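Local structure of periplasmic binding protein/LacI transcriptional regulator (Burkholderia multivorans, 4YLE) at residues N233-A238 with N260-M265; Y252-D257 with R270-A275. The protein probably binds a sugar or related small solute in the periplasm and delivers it to an ABC transporter. All coordinates share one frame; numbering follows the deposited sequence.

Contact 1: N233-A238 with N260-M265; sequences NMAIGA and NAIKPM
Ala261 meets the end of Ile236: its CB lies 3.8 Å from Ile236 CD1, methyl against methyl, Ala261 itself being exposed. One residue on, Ile262 brings its CD1 to 3.9 Å from Ile236 CG1, the two side chains crossing obliquely. The same CD1 lies 4.4 Å from Ala235 CB, a looser touch on a buried alanine that also packs on Cys229 of strand 226-229. Lys263 turns back along its own segment, where NZ donates to Asn260 OD1 at 2.9 Å. Met265, a selenomethionine, completes the set. Its chain runs extended beyond CG and crosses Ile236 at about a right angle, bringing CE to 3.9 Å from Ile236 CG1, with SE slightly farther from that carbon. Ile236 CG1 stands anti to its carbonyl carbon (chi1 -71°), and this methylene takes both Ile262 CD1 and Met265 CE. The contact thus joins helix 232-244 to the segment 260-265 that runs into helix 263-268 in a periplasmic binding protein fold. With no hydrogen bond spanning the segments and 177 Å² buried in all, cohesion here comes from dispersion and the hydrophobic effect among four aliphatic side chains and one selenoether.

Contact 2: Y252-D257 with R270-A275; sequences YVVGYD and RVLATA
Tyr256 holds its CG anti to the backbone N (chi1 -157°), and its ring carries the CB of Ala275 over one face, a CH-pi contact 4.2 Å from the centroid. Leu272 likewise has CG anti to N (chi1 175°), and its branches meet Tyr252 obliquely: Leu272 CD2 lies 4.0 Å from Tyr252 CD1. The two segments are the ends of a strand-helix-strand passage of the periplasmic binding protein fold, in which the chain leaves edge strand 252-254 of the four-stranded parallel sheet and returns beside it after helix 263-268. Leu272 N donates to Val253 O at 2.8 Å, Gly255 N to Ala273 O at 2.9 Å, and Asp257 N to Ala275 O at 2.8 Å, the last with a more bent N-H...O angle of 140°. Next to these backbone bonds, Val254 CG1 packs on Ala273 CB. A water accepts from Val253 N and donates weakly to Arg270 O. Thr274 OG1 is hydrogen-bonded to Asp232 and to the backbone N of Asn258. Consistent with a place in the solute-binding cleft, Asp257 uses both carboxylate oxygens: Gln277 NE2 is hydrogen-bonded to Asp257 OD1, and a bound unidentified molecule to Asp257 OD2.

The two contacts alternate along the chain: helix 232-244 of contact 1 leads into strand 252-254 of contact 2, then helix 263-268 of contact 1 leads into the 270-275 segment of contact 2. Their centres are about 7 Å apart, and they touch directly. Met265 O and Val271 N probably share a hydrogen bond at 3.1 Å, while Ile262 CD1 packs on Val271 CG2. Ala235 packs on Cys229 and Val253, placing contact 1 against one side of the four-stranded parallel sheet. Contact 2 lies where the chain goes from that sheet to the seven-stranded one; its Asp257 is hydrogen-bonded to the bound molecule, whereas the Ala235 side chain is about 10 Å from it.

Contact 1: N233-A238 with N260-M265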
ATOM      1  N   ASN A 233       8.212   1.606   5.861  1.00 16.32           N
ATOM      2  CA  ASN A 233       8.695   2.946   6.208  1.00 17.23           C
ATOM      3  C   ASN A 233       8.339   3.262   7.668  1.00 16.01           C
ATOM      4  O   ASN A 233       9.188   3.780   8.434  1.00 18.19           O
ATOM      5  CB  ASN A 233       8.142   4.001   5.264  1.00 18.55           C
ATOM      6  CG  ASN A 233       8.956   4.113   4.003  1.00 24.20           C
ATOM      7  OD1 ASN A 233      10.117   3.658   3.955  1.00 23.97           O
ATOM      8  ND2 ASN A 233       8.399   4.764   2.997  1.00 37.26           N
HETATM    9  N   MSE A 234       7.115   2.927   8.066  1.00 16.55           N
HETATM   10  CA  MSE A 234       6.757   3.153   9.462  1.00 14.99           C
HETATM   11  C   MSE A 234       7.564   2.243  10.365  1.00 19.57           C
HETATM   12  O   MSE A 234       7.929   2.660  11.479  1.00 18.87           O
HETATM   13  CB  MSE A 234       5.277   2.978   9.670  1.00 16.93           C
HETATM   14  CG  MSE A 234       4.514   4.152   9.131  1.00 13.85           C
HETATM   15 SE   MSE A 234       2.624   4.130   9.458  1.00 23.00          SE
HETATM   16  CE  MSE A 234       2.268   2.345   8.791  1.00 18.50           C
ATOM     17  N   ALA A 235       7.856   1.021   9.903  1.00 17.08           N
ATOM     18  CA  ALA A 235       8.686   0.093  10.668  1.00 18.25           C
ATOM     19  C   ALA A 235      10.095   0.642  10.870  1.00 19.34           C
ATOM     20  O   ALA A 235      10.653   0.464  11.942  1.00 18.65           O
ATOM     21  CB  ALA A 235       8.743  -1.251  10.004  1.00 17.01           C
ATOM     22  N   ILE A 236      10.655   1.312   9.854  1.00 17.52           N
ATOM     23  CA  ILE A 236      11.969   1.948   9.973  1.00 21.61           C
ATOM     24  C   ILE A 236      11.887   3.007  11.057  1.00 20.82           C
ATOM     25  O   ILE A 236      12.777   3.105  11.907  1.00 23.34           O
ATOM     26  CB  ILE A 236      12.423   2.561   8.621  1.00 20.91           C
ATOM     27  CG1 ILE A 236      12.758   1.427   7.654  1.00 22.49           C
ATOM     28  CG2 ILE A 236      13.594   3.515   8.803  1.00 27.11           C
ATOM     29  CD1 ILE A 236      12.972   1.879   6.196  1.00 24.74           C
ATOM     30  N   GLY A 237      10.816   3.792  11.052  1.00 18.39           N
ATOM     31  CA  GLY A 237      10.584   4.728  12.136  1.00 21.81           C
ATOM     32  C   GLY A 237      10.531   4.049  13.489  1.00 19.29           C
ATOM     33  O   GLY A 237      11.173   4.537  14.463  1.00 23.64           O
ATOM     34  N   ALA A 238       9.806   2.929  13.569  1.00 18.79           N
ATOM     35  CA  ALA A 238       9.667   2.189  14.846  1.00 18.47           C
ATOM     36  C   ALA A 238      11.011   1.596  15.328  1.00 21.95           C
ATOM     37  O   ALA A 238      11.327   1.651  16.517  1.00 22.29           O
ATOM     38  CB  ALA A 238       8.605   1.099  14.692  1.00 19.19           C
ATOM     39  N   ASN A 260      14.007  -2.655   0.044  1.00 22.87           N
ATOM     40  CA  ASN A 260      15.422  -2.953   0.242  1.00 24.70           C
ATOM     41  C   ASN A 260      15.933  -2.448   1.565  1.00 24.59           C
ATOM     42  O   ASN A 260      16.747  -3.111   2.198  1.00 27.04           O
ATOM     43  CB  ASN A 260      16.272  -2.354  -0.873  1.00 27.18           C
ATOM     44  CG  ASN A 260      16.072  -3.071  -2.162  1.00 43.66           C
ATOM     45  OD1 ASN A 260      16.127  -4.298  -2.191  1.00 57.08           O
ATOM     46  ND2 ASN A 260      15.797  -2.327  -3.239  1.00 51.92           N
ATOM     47  N   ALA A 261      15.465  -1.278   1.992  1.00 24.27           N
ATOM     48  CA  ALA A 261      15.995  -0.692   3.226  1.00 28.32           C
ATOM     49  C   ALA A 261      15.742  -1.627   4.411  1.00 29.71           C
ATOM     50  O   ALA A 261      16.459  -1.580   5.404  1.00 29.64           O
ATOM     51  CB  ALA A 261      15.383   0.685   3.479  1.00 33.87           C
ATOM     52  N   ILE A 262      14.740  -2.495   4.301  1.00 26.12           N
ATOM     53  CA  ILE A 262      14.383  -3.354   5.431  1.00 25.71           C
ATOM     54  C   ILE A 262      15.254  -4.612   5.492  1.00 31.67           C
ATOM     55  O   ILE A 262      15.303  -5.305   6.508  1.00 28.05           O
ATOM     56  CB  ILE A 262      12.871  -3.750   5.376  1.00 23.60           C
ATOM     57  CG1 ILE A 262      12.288  -3.798   6.788  1.00 28.23           C
ATOM     58  CG2 ILE A 262      12.633  -5.069   4.668  1.00 26.24           C
ATOM     59  CD1 ILE A 262      12.046  -2.414   7.394  1.00 26.07           C
ATOM     60  N   LYS A 263      15.957  -4.914   4.413  1.00 32.65           N
ATOM     61  CA  LYS A 263      16.707  -6.169   4.370  1.00 24.54           C
ATOM     62  C   LYS A 263      17.872  -6.256   5.351  1.00 26.42           C
ATOM     63  O   LYS A 263      18.025  -7.279   6.014  1.00 31.58           O
ATOM     64  CB  LYS A 263      17.176  -6.409   2.944  1.00 31.55           C
ATOM     65  CG  LYS A 263      15.986  -6.713   2.060  1.00 36.01           C
ATOM     66  CD  LYS A 263      16.333  -6.819   0.589  1.00 36.45           C
ATOM     67  CE  LYS A 263      15.063  -6.809  -0.237  1.00 37.83           C
ATOM     68  NZ  LYS A 263      15.390  -7.100  -1.644  1.00 49.99           N
ATOM     69  N   PRO A 264      18.680  -5.193   5.488  1.00 29.89           N
ATOM     70  CA  PRO A 264      19.724  -5.290   6.516  1.00 33.39           C
ATOM     71  C   PRO A 264      19.124  -5.444   7.910  1.00 36.40           C
ATOM     72  O   PRO A 264      19.725  -6.042   8.795  1.00 33.55           O
ATOM     73  CB  PRO A 264      20.477  -3.968   6.393  1.00 40.70           C
ATOM     74  CG  PRO A 264      20.101  -3.424   5.062  1.00 38.27           C
ATOM     75  CD  PRO A 264      18.724  -3.898   4.787  1.00 32.64           C
HETATM   76  N   MSE A 265      17.921  -4.910   8.093  1.00 36.57           N
HETATM   77  CA  MSE A 265      17.269  -4.973   9.390  1.00 31.58           C
HETATM   78  C   MSE A 265      16.708  -6.366   9.689  1.00 24.89           C
HETATM   79  O   MSE A 265      16.764  -6.800  10.838  1.00 29.38           O
HETATM   80  CB  MSE A 265      16.184  -3.909   9.467  1.00 30.36           C
HETATM   81  CG  MSE A 265      16.754  -2.533   9.230  1.00 36.30           C
HETATM   82 SE   MSE A 265      15.439  -1.154   9.569  1.00 36.21          SE
HETATM   83  CE  MSE A 265      16.383   0.387   8.794  1.00 54.18           C
TER

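Contact 2: Y252-D257 with R270-A275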
ATOM      1  N   TYR A 252       9.892  -6.360  19.534  1.00 21.83           N
ATOM      2  CA  TYR A 252       9.862  -6.787  18.152  1.00 21.45           C
ATOM      3  C   TYR A 252       9.216  -5.732  17.271  1.00 19.29           C
ATOM      4  O   TYR A 252       8.289  -5.033  17.697  1.00 17.43           O
ATOM      5  CB  TYR A 252       9.103  -8.101  18.008  1.00 21.61           C
ATOM      6  CG  TYR A 252       9.852  -9.311  18.530  1.00 19.57           C
ATOM      7  CD1 TYR A 252      10.978  -9.769  17.875  1.00 26.78           C
ATOM      8  CD2 TYR A 252       9.407 -10.006  19.642  1.00 24.65           C
ATOM      9  CE1 TYR A 252      11.663 -10.890  18.310  1.00 32.00           C
ATOM     10  CE2 TYR A 252      10.097 -11.125  20.100  1.00 29.76           C
ATOM     11  CZ  TYR A 252      11.223 -11.560  19.423  1.00 35.19           C
ATOM     12  OH  TYR A 252      11.922 -12.670  19.866  1.00 38.87           O
ATOM     13  N   VAL A 253       9.706  -5.643  16.040  1.00 19.47           N
ATOM     14  CA  VAL A 253       9.081  -4.815  15.008  1.00 16.63           C
ATOM     15  C   VAL A 253       8.777  -5.648  13.757  1.00 16.51           C
ATOM     16  O   VAL A 253       9.648  -6.380  13.273  1.00 21.13           O
ATOM     17  CB  VAL A 253       9.984  -3.631  14.602  1.00 18.26           C
ATOM     18  CG1 VAL A 253       9.374  -2.832  13.480  1.00 19.73           C
ATOM     19  CG2 VAL A 253      10.282  -2.750  15.782  1.00 23.28           C
ATOM     20  N   VAL A 254       7.544  -5.551  13.262  1.00 15.56           N
ATOM     21  CA  VAL A 254       7.204  -6.104  11.958  1.00 14.79           C
ATOM     22  C   VAL A 254       6.683  -5.004  11.063  1.00 14.19           C
ATOM     23  O   VAL A 254       6.133  -4.026  11.535  1.00 15.13           O
ATOM     24  CB  VAL A 254       6.193  -7.249  12.046  1.00 17.98           C
ATOM     25  CG1 VAL A 254       6.815  -8.444  12.825  1.00 23.97           C
ATOM     26  CG2 VAL A 254       4.874  -6.767  12.663  1.00 17.11           C
ATOM     27  N   GLY A 255       6.838  -5.206   9.752  1.00 16.73           N
ATOM     28  CA  GLY A 255       6.379  -4.255   8.763  1.00 15.87           C
ATOM     29  C   GLY A 255       5.662  -4.945   7.632  1.00 16.18           C
ATOM     30  O   GLY A 255       5.073  -6.014   7.811  1.00 17.24           O
ATOM     31  N   TYR A 256       5.706  -4.297   6.479  1.00 14.63           N
ATOM     32  CA  TYR A 256       4.964  -4.730   5.298  1.00 15.73           C
ATOM     33  C   TYR A 256       5.533  -3.956   4.115  1.00 15.31           C
ATOM     34  O   TYR A 256       5.572  -2.732   4.176  1.00 18.25           O
ATOM     35  CB  TYR A 256       3.481  -4.413   5.483  1.00 13.45           C
ATOM     36  CG  TYR A 256       2.483  -5.205   4.675  1.00 14.37           C
ATOM     37  CD1 TYR A 256       1.883  -6.311   5.223  1.00 17.40           C
ATOM     38  CD2 TYR A 256       2.080  -4.784   3.415  1.00 16.11           C
ATOM     39  CE1 TYR A 256       0.926  -7.014   4.537  1.00 16.95           C
ATOM     40  CE2 TYR A 256       1.089  -5.505   2.727  1.00 16.23           C
ATOM     41  CZ  TYR A 256       0.553  -6.618   3.318  1.00 15.75           C
ATOM     42  OH  TYR A 256      -0.414  -7.293   2.619  1.00 22.31           O
ATOM     43  N   ASP A 257       5.931  -4.670   3.060  1.00 16.79           N
ATOM     44  CA  ASP A 257       6.349  -4.152   1.719  1.00 14.03           C
ATOM     45  C   ASP A 257       7.604  -4.845   1.206  1.00 18.25           C
ATOM     46  O   ASP A 257       7.824  -4.912  -0.009  1.00 19.34           O
ATOM     47  CB  ASP A 257       6.634  -2.632   1.661  1.00 15.94           C
ATOM     48  CG  ASP A 257       5.357  -1.779   1.684  1.00 18.28           C
ATOM     49  OD1 ASP A 257       4.264  -2.339   1.487  1.00 16.39           O
ATOM     50  OD2 ASP A 257       5.461  -0.557   1.931  1.00 15.73           O
ATOM     51  N   ARG A 270      16.869  -6.256  13.638  1.00 30.55           N
ATOM     52  CA  ARG A 270      16.155  -5.044  14.051  1.00 32.17           C
ATOM     53  C   ARG A 270      14.662  -5.144  13.693  1.00 26.85           C
ATOM     54  O   ARG A 270      13.820  -4.594  14.398  1.00 23.43           O
ATOM     55  CB  ARG A 270      16.795  -3.794  13.418  1.00 27.45           C
ATOM     56  CG  ARG A 270      18.032  -3.318  14.202  1.00 29.42           C
ATOM     57  CD  ARG A 270      18.696  -2.144  13.523  1.00 46.68           C
ATOM     58  NE  ARG A 270      19.223  -2.539  12.228  1.00 41.85           N
ATOM     59  CZ  ARG A 270      19.503  -1.692  11.246  1.00 42.94           C
ATOM     60  NH1 ARG A 270      19.292  -0.389  11.403  1.00 48.80           N
ATOM     61  NH2 ARG A 270      19.975  -2.158  10.101  1.00 44.99           N
ATOM     62  N   VAL A 271      14.373  -5.865  12.620  1.00 23.44           N
ATOM     63  CA  VAL A 271      13.002  -6.154  12.152  1.00 23.82           C
ATOM     64  C   VAL A 271      12.801  -7.670  12.049  1.00 24.40           C
ATOM     65  O   VAL A 271      13.638  -8.376  11.481  1.00 26.66           O
ATOM     66  CB  VAL A 271      12.745  -5.504  10.799  1.00 22.10           C
ATOM     67  CG1 VAL A 271      11.379  -5.900  10.239  1.00 21.31           C
ATOM     68  CG2 VAL A 271      12.813  -4.021  10.939  1.00 23.46           C
ATOM     69  N   LEU A 272      11.691  -8.167  12.584  1.00 21.27           N
ATOM     70  CA  LEU A 272      11.428  -9.593  12.633  1.00 23.63           C
ATOM     71  C   LEU A 272      10.785 -10.184  11.367  1.00 21.46           C
ATOM     72  O   LEU A 272      11.075 -11.319  10.980  1.00 23.96           O
ATOM     73  CB  LEU A 272      10.533  -9.898  13.840  1.00 25.91           C
ATOM     74  CG  LEU A 272      10.066 -11.351  13.960  1.00 24.60           C
ATOM     75  CD1 LEU A 272      11.241 -12.221  14.405  1.00 27.02           C
ATOM     76  CD2 LEU A 272       8.882 -11.477  14.923  1.00 27.77           C
ATOM     77  N   ALA A 273       9.898  -9.434  10.746  1.00 24.62           N
ATOM     78  CA  ALA A 273       9.218  -9.908   9.546  1.00 19.70           C
ATOM     79  C   ALA A 273       8.627  -8.755   8.783  1.00 18.68           C
ATOM     80  O   ALA A 273       8.349  -7.701   9.340  1.00 17.71           O
ATOM     81  CB  ALA A 273       8.128 -10.892   9.910  1.00 22.06           C
ATOM     82  N   THR A 274       8.435  -8.985   7.492  1.00 18.84           N
ATOM     83  CA  THR A 274       7.707  -8.070   6.627  1.00 20.15           C
ATOM     84  C   THR A 274       6.936  -8.941   5.637  1.00 19.59           C
ATOM     85  O   THR A 274       6.804 -10.133   5.858  1.00 17.91           O
ATOM     86  CB  THR A 274       8.651  -7.101   5.920  1.00 16.01           C
ATOM     87  OG1 THR A 274       7.891  -6.133   5.184  1.00 19.76           O
ATOM     88  CG2 THR A 274       9.613  -7.813   4.974  1.00 18.26           C
ATOM     89  N   ALA A 275       6.409  -8.351   4.568  1.00 18.55           N
ATOM     90  CA  ALA A 275       5.660  -9.138   3.580  1.00 19.36           C
ATOM     91  C   ALA A 275       5.915  -8.537   2.237  1.00 17.76           C
ATOM     92  O   ALA A 275       6.023  -7.309   2.111  1.00 18.40           O
ATOM     93  CB  ALA A 275       4.172  -9.158   3.876  1.00 16.05           C
TER
HETATM   94  O   HOH W   1      12.335  -6.883  15.505  1.00 24.49           O